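Local coordinates for protein putative decarboxylase involved in desferrioxamine biosynthesis (PDB 5O5C) that probably decarboxylates lysine with the help of pyridoxal 5'-phosphate, as a group II decarboxylase of the desferrioxamine siderophore pathway, at residues A299-G304 / H329-Q334; S308-P313 / A403-L408. All coordinates share one frame; numbering follows the deposited sequence.

Interaction 1 (A299-G304 / H329-Q334). With PLP (pyridoxal-5'-phosphate), chain H.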
loop_
_atom_site.group_PDB
_atom_site.type_symbol
_atom_site.label_atom_id
_atom_site.label_comp_id
_atom_site.label_asym_id
_atom_site.label_seq_id
_atom_site.Cartn_x
_atom_site.Cartn_y
_atom_site.Cartn_z
ATOM N N ALA B 299 -16.845 5.826 1.786
ATOM C CA ALA B 299 -17.682 4.741 1.287
ATOM C C ALA B 299 -16.970 3.372 1.292
ATOM O O ALA B 299 -17.240 2.494 0.484
ATOM C CB ALA B 299 -18.189 5.093 -0.085
ATOM N N ALA B 300 -16.052 3.185 2.216
ATOM C CA ALA B 300 -15.128 2.102 2.085
ATOM C C ALA B 300 -15.901 0.795 2.060
ATOM O O ALA B 300 -15.612 -0.119 1.259
ATOM C CB ALA B 300 -14.103 2.140 3.222
ATOM N N TYR B 301 -16.913 0.733 2.908
ATOM C CA TYR B 301 -17.799 -0.405 3.006
ATOM C C TYR B 301 -18.964 -0.208 2.056
ATOM O O TYR B 301 -19.315 -1.106 1.279
ATOM C CB TYR B 301 -18.234 -0.522 4.470
ATOM C CG TYR B 301 -19.253 -1.571 4.872
ATOM C CD1 TYR B 301 -19.520 -2.710 4.104
ATOM C CD2 TYR B 301 -19.909 -1.437 6.084
ATOM C CE1 TYR B 301 -20.442 -3.656 4.542
ATOM C CE2 TYR B 301 -20.858 -2.342 6.513
ATOM C CZ TYR B 301 -21.118 -3.444 5.756
ATOM O OH TYR B 301 -22.056 -4.311 6.253
ATOM N N GLY B 302 -19.561 0.966 2.113
ATOM C CA GLY B 302 -20.801 1.241 1.356
ATOM C C GLY B 302 -20.760 1.158 -0.158
ATOM O O GLY B 302 -21.800 0.937 -0.792
ATOM N N CYS B 303 -19.579 1.335 -0.736
ATOM C CA CYS B 303 -19.390 1.339 -2.195
ATOM C C CYS B 303 -19.976 0.096 -2.910
ATOM O O CYS B 303 -20.337 0.173 -4.109
ATOM C CB CYS B 303 -17.879 1.467 -2.545
ATOM S SG CYS B 303 -16.985 0.122 -1.765
ATOM N N GLY B 304 -20.178 -1.001 -2.182
ATOM C CA GLY B 304 -20.866 -2.169 -2.755
ATOM C C GLY B 304 -22.214 -1.837 -3.410
ATOM O O GLY B 304 -22.620 -2.471 -4.332
ATOM N N HIS B 329 -11.611 -4.119 -1.961
ATOM C CA HIS B 329 -11.204 -5.219 -1.103
ATOM C C HIS B 329 -12.062 -5.503 0.177
ATOM O O HIS B 329 -11.701 -6.416 0.922
ATOM C CB HIS B 329 -9.706 -5.140 -0.764
ATOM C CG HIS B 329 -9.324 -4.037 0.169
ATOM N ND1 HIS B 329 -8.240 -3.200 -0.060
ATOM C CD2 HIS B 329 -9.852 -3.647 1.353
ATOM C CE1 HIS B 329 -8.142 -2.336 0.927
ATOM N NE2 HIS B 329 -9.090 -2.593 1.801
ATOM N N LYS B 330 -13.095 -4.683 0.456
ATOM C CA LYS B 330 -14.236 -5.058 1.343
ATOM C C LYS B 330 -15.551 -5.479 0.641
ATOM O O LYS B 330 -16.157 -6.462 1.011
ATOM C CB LYS B 330 -14.578 -3.891 2.247
ATOM C CG LYS B 330 -13.413 -3.473 3.111
ATOM C CD LYS B 330 -13.746 -2.308 4.003
ATOM C CE LYS B 330 -12.808 -2.455 5.171
ATOM N NZ LYS B 330 -13.015 -1.329 6.046
ATOM N N SER B 331 -16.016 -4.709 -0.327
ATOM C CA SER B 331 -17.329 -4.916 -0.879
ATOM C C SER B 331 -17.402 -5.378 -2.303
ATOM O O SER B 331 -18.492 -5.679 -2.742
ATOM C CB SER B 331 -18.192 -3.656 -0.692
ATOM O OG SER B 331 -18.093 -3.219 0.646
ATOM N N PHE B 332 -16.275 -5.453 -3.003
ATOM C CA PHE B 332 -16.220 -6.006 -4.354
ATOM C C PHE B 332 -15.488 -7.333 -4.483
ATOM O O PHE B 332 -15.107 -7.699 -5.588
ATOM C CB PHE B 332 -15.609 -4.994 -5.310
ATOM C CG PHE B 332 -16.477 -3.808 -5.555
ATOM C CD1 PHE B 332 -16.626 -2.809 -4.586
ATOM C CD2 PHE B 332 -17.129 -3.662 -6.756
ATOM C CE1 PHE B 332 -17.430 -1.731 -4.827
ATOM C CE2 PHE B 332 -17.907 -2.581 -6.996
ATOM C CZ PHE B 332 -18.097 -1.633 -6.016
ATOM N N PHE B 333 -15.328 -8.091 -3.387
ATOM C CA PHE B 333 -14.701 -9.476 -3.461
ATOM C C PHE B 333 -13.322 -9.529 -4.171
ATOM O O PHE B 333 -12.962 -10.527 -4.855
ATOM C CB PHE B 333 -15.696 -10.436 -4.099
ATOM C CG PHE B 333 -17.087 -10.268 -3.572
ATOM C CD1 PHE B 333 -17.457 -10.820 -2.383
ATOM C CD2 PHE B 333 -18.004 -9.472 -4.241
ATOM C CE1 PHE B 333 -18.701 -10.599 -1.840
ATOM C CE2 PHE B 333 -19.260 -9.258 -3.714
ATOM C CZ PHE B 333 -19.605 -9.823 -2.504
ATOM N N GLN B 334 -12.566 -8.447 -4.019
ATOM C CA GLN B 334 -11.202 -8.339 -4.537
ATOM C C GLN B 334 -10.194 -8.513 -3.446
ATOM O O GLN B 334 -10.399 -8.054 -2.349
ATOM C CB GLN B 334 -10.973 -6.982 -5.120
ATOM C CG GLN B 334 -11.805 -6.700 -6.282
ATOM C CD GLN B 334 -11.894 -7.806 -7.333
ATOM O OE1 GLN B 334 -10.899 -8.204 -7.986
ATOM N NE2 GLN B 334 -13.099 -8.314 -7.500
HETATM N N1 PLP H . -13.422 3.697 6.222
HETATM C C2 PLP H . -14.380 2.818 6.581
HETATM C C2A PLP H . -15.827 3.212 6.555
HETATM C C3 PLP H . -13.981 1.461 6.981
HETATM O O3 PLP H . -14.908 0.519 7.358
HETATM C C4 PLP H . -12.526 1.173 6.945
HETATM C C4A PLP H . -11.993 -0.132 7.393
HETATM C C5 PLP H . -11.584 2.217 6.538
HETATM C C6 PLP H . -12.100 3.457 6.216
HETATM C C5A PLP H . -10.101 1.927 6.517
HETATM O O4P PLP H . -9.941 1.044 5.395
HETATM P P PLP H . -8.616 0.212 4.994
HETATM O O1P PLP H . -8.535 -0.877 6.016
HETATM O O2P PLP H . -8.945 -0.360 3.639
HETATM O O3P PLP H . -7.418 1.095 4.992
#
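K330 projects from helix 328-331 toward the cofactor with CG beside its own backbone N (chi1 -59°) and an extended chain beyond, so that CD passes 4.0 Å from A300 O. Its NZ ends 2.1 Å from PLP C4A, too close for a non-bonded contact; although no link is modelled, the approach is consistent with the internal aldimine predicted at this lysine. A300 lies against one face of the pyridine ring, its CB 3.4 Å from PLP C2. H329 takes the crowded rotamer, CG between backbone N and carbonyl carbon, and its NE2 donates to PLP O2P at 2.9 Å, while ND1 is paired with C338 N. This is part of the cofactor site of a fold-type I PLP enzyme, where the loop after strand 294-299 meets the lysine-bearing helix. At the next residue, S331 OG donates to Y301 O over a short 2.5 Å, in the carbonyl plane and on a lone pair. The Y301 ring, with CG anti to the backbone N, presents its edge to the same hydroxyl and sends OH to T433 N. C303 SG sits 3.6 Å from F332 CE1, at the ring edge in a sulfur-aromatic contact.

Interaction 2 (S308-P313 / A403-L408)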
loop_
_atom_site.group_PDB
_atom_site.type_symbol
_atom_site.label_atom_id
_atom_site.label_comp_id
_atom_site.label_asym_id
_atom_site.label_seq_id
_atom_site.Cartn_x
_atom_site.Cartn_y
_atom_site.Cartn_z
ATOM N N SER B 308 -25.500 -2.380 -7.153
ATOM C CA SER B 308 -26.790 -3.016 -6.855
ATOM C C SER B 308 -27.893 -2.412 -7.726
ATOM O O SER B 308 -28.089 -1.182 -7.740
ATOM C CB SER B 308 -27.133 -2.873 -5.374
ATOM O OG SER B 308 -28.367 -3.492 -5.047
ATOM N N GLU B 309 -28.542 -3.285 -8.500
ATOM C CA GLU B 309 -29.718 -2.966 -9.327
ATOM C C GLU B 309 -30.751 -2.096 -8.619
ATOM O O GLU B 309 -31.235 -1.133 -9.208
ATOM C CB GLU B 309 -30.412 -4.269 -9.810
ATOM C CG GLU B 309 -30.895 -5.229 -8.688
ATOM C CD GLU B 309 -31.873 -6.300 -9.167
ATOM O OE1 GLU B 309 -31.617 -6.942 -10.210
ATOM O OE2 GLU B 309 -32.904 -6.518 -8.487
ATOM N N SER B 310 -31.066 -2.426 -7.360
ATOM C CA SER B 310 -32.174 -1.805 -6.628
ATOM C C SER B 310 -31.746 -0.889 -5.482
ATOM O O SER B 310 -32.446 0.070 -5.185
ATOM C CB SER B 310 -33.125 -2.870 -6.092
ATOM O OG SER B 310 -32.461 -3.813 -5.271
ATOM N N HIS B 311 -30.616 -1.207 -4.839
ATOM C CA HIS B 311 -30.187 -0.535 -3.651
ATOM C C HIS B 311 -29.354 0.708 -3.921
ATOM O O HIS B 311 -29.205 1.549 -3.026
ATOM C CB HIS B 311 -29.449 -1.504 -2.714
ATOM C CG HIS B 311 -30.296 -2.632 -2.227
ATOM N ND1 HIS B 311 -31.364 -2.447 -1.372
ATOM C CD2 HIS B 311 -30.227 -3.963 -2.458
ATOM C CE1 HIS B 311 -31.921 -3.620 -1.113
ATOM N NE2 HIS B 311 -31.255 -4.553 -1.766
ATOM N N ARG B 312 -28.809 0.836 -5.127
ATOM C CA ARG B 312 -28.015 2.036 -5.537
ATOM C C ARG B 312 -28.610 3.377 -5.050
ATOM O O ARG B 312 -27.849 4.281 -4.585
ATOM C CB ARG B 312 -27.895 2.018 -7.065
ATOM C CG ARG B 312 -26.909 2.943 -7.746
ATOM C CD ARG B 312 -26.900 2.575 -9.239
ATOM N NE ARG B 312 -26.347 1.221 -9.462
ATOM C CZ ARG B 312 -26.652 0.385 -10.463
ATOM N NH1 ARG B 312 -27.540 0.705 -11.388
ATOM N NH2 ARG B 312 -26.066 -0.808 -10.528
ATOM N N PRO B 313 -29.970 3.540 -5.152
ATOM C CA PRO B 313 -30.575 4.763 -4.581
ATOM C C PRO B 313 -30.272 5.024 -3.133
ATOM O O PRO B 313 -30.329 6.176 -2.710
ATOM C CB PRO B 313 -32.077 4.563 -4.823
ATOM C CG PRO B 313 -32.114 3.787 -6.088
ATOM C CD PRO B 313 -30.951 2.834 -5.997
ATOM N N ALA B 403 -24.454 -10.776 -5.968
ATOM C CA ALA B 403 -23.813 -11.161 -4.717
ATOM C C ALA B 403 -24.130 -10.191 -3.600
ATOM O O ALA B 403 -24.567 -10.612 -2.547
ATOM C CB ALA B 403 -22.317 -11.238 -4.896
ATOM N N PHE B 404 -23.931 -8.900 -3.844
ATOM C CA PHE B 404 -24.056 -7.922 -2.765
ATOM C C PHE B 404 -25.519 -7.870 -2.275
ATOM O O PHE B 404 -25.778 -7.906 -1.059
ATOM C CB PHE B 404 -23.602 -6.536 -3.179
ATOM C CG PHE B 404 -23.094 -5.736 -2.048
ATOM C CD1 PHE B 404 -21.835 -6.008 -1.523
ATOM C CD2 PHE B 404 -23.840 -4.723 -1.488
ATOM C CE1 PHE B 404 -21.343 -5.312 -0.457
ATOM C CE2 PHE B 404 -23.351 -4.005 -0.404
ATOM C CZ PHE B 404 -22.094 -4.291 0.099
ATOM N N ASP B 405 -26.449 -7.839 -3.228
ATOM C CA ASP B 405 -27.880 -8.027 -2.912
ATOM C C ASP B 405 -28.230 -9.227 -2.101
ATOM O O ASP B 405 -28.947 -9.092 -1.106
ATOM C CB ASP B 405 -28.712 -8.058 -4.170
ATOM C CG ASP B 405 -28.737 -6.712 -4.854
ATOM O OD1 ASP B 405 -28.383 -5.714 -4.192
ATOM O OD2 ASP B 405 -29.097 -6.694 -6.034
ATOM N N ASP B 406 -27.770 -10.394 -2.492
ATOM C CA ASP B 406 -27.936 -11.579 -1.638
ATOM C C ASP B 406 -27.430 -11.434 -0.211
ATOM O O ASP B 406 -28.132 -11.835 0.733
ATOM C CB ASP B 406 -27.402 -12.844 -2.309
ATOM C CG ASP B 406 -28.225 -13.230 -3.483
ATOM O OD1 ASP B 406 -29.209 -12.548 -3.723
ATOM O OD2 ASP B 406 -27.924 -14.169 -4.201
ATOM N N ILE B 407 -26.267 -10.809 -0.042
ATOM C CA ILE B 407 -25.756 -10.530 1.324
ATOM C C ILE B 407 -26.657 -9.511 2.075
ATOM O O ILE B 407 -26.979 -9.730 3.241
ATOM C CB ILE B 407 -24.217 -10.267 1.398
ATOM C CG1 ILE B 407 -23.720 -9.295 0.366
ATOM C CG2 ILE B 407 -23.410 -11.568 1.166
ATOM C CD1 ILE B 407 -22.381 -8.656 0.661
ATOM N N LEU B 408 -27.108 -8.450 1.412
ATOM C CA LEU B 408 -28.144 -7.577 2.022
ATOM C C LEU B 408 -29.431 -8.331 2.468
ATOM O O LEU B 408 -29.922 -8.132 3.553
ATOM C CB LEU B 408 -28.510 -6.431 1.090
ATOM C CG LEU B 408 -27.282 -5.551 0.764
ATOM C CD1 LEU B 408 -27.580 -4.594 -0.343
ATOM C CD2 LEU B 408 -26.822 -4.787 1.978
HETATM O O HOH W 1 -31.196 -7.507 -1.181
#
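D405 and S308 meet through a very short hydrogen bond, S308 OG donating to D405 OD1 at 2.4 Å on the syn lone pair of the carboxylate. The serine hydroxyl is anti to its backbone N (chi1 -179°), which aims it at the helix. H311 comes in beside this bond: the edge of its ring brings CD2 to 3.1 Å from the same OD1, with ring and carboxylate planes turned 69° apart. On the leucine side, L408 CD1 reaches tip to tip to H311 CD2 at 3.4 Å, so the imidazole touches both an acidic oxygen and a methyl group one helical turn apart. Its far nitrogen is tied to the helix by water, which lies 3.0 Å from H311 NE2 and donates to D405 O at 2.8 Å.

The second shell sets these groups in place. S308 OG also accepts from H311 N at 3.2 Å, an ST motif that folds the chain back and couples the serine rotation to the position of the histidine. S310 OG lies above one face of the imidazole, offset toward the ring's rim. Nearer solvent, E309 lays its CG 3.5 Å from D405 OD2, and the two carboxylates, their planes 66° apart, leave like charges near each other; this could raise the proton affinity of either acid, while the serine bond should counter that effect at D405.

The contact joins the loop between strands 294-299 and 323-327 of the large mixed sheet to helix 397-420. H311 also packs on L305 within that loop, and I407, further round the helix, rests on T433 and L485, while D406 bonds H25 of the second subunit.

Interaction 1 is wholly buried near the centre of the chain, whereas interaction 2 lies partly open toward the surface, its centre about 12 Å from that of the first. Both use the loop between strands 294-299 and 323-327, pairing its beginning with the lysine-bearing helix and its later part with helix 397-420. They touch directly: F404 CE1 packs 3.6 Å from S331 CB, and A403 meets F333. Each has a serine hydroxyl as donor, but to a backbone carbonyl in the core and to a carboxylate near solvent. Cofactor, sulfur and phenyl contacts give way outward to a carboxylate and a bridging water, while a histidine serves in both, bonding phosphate in one and water in the other.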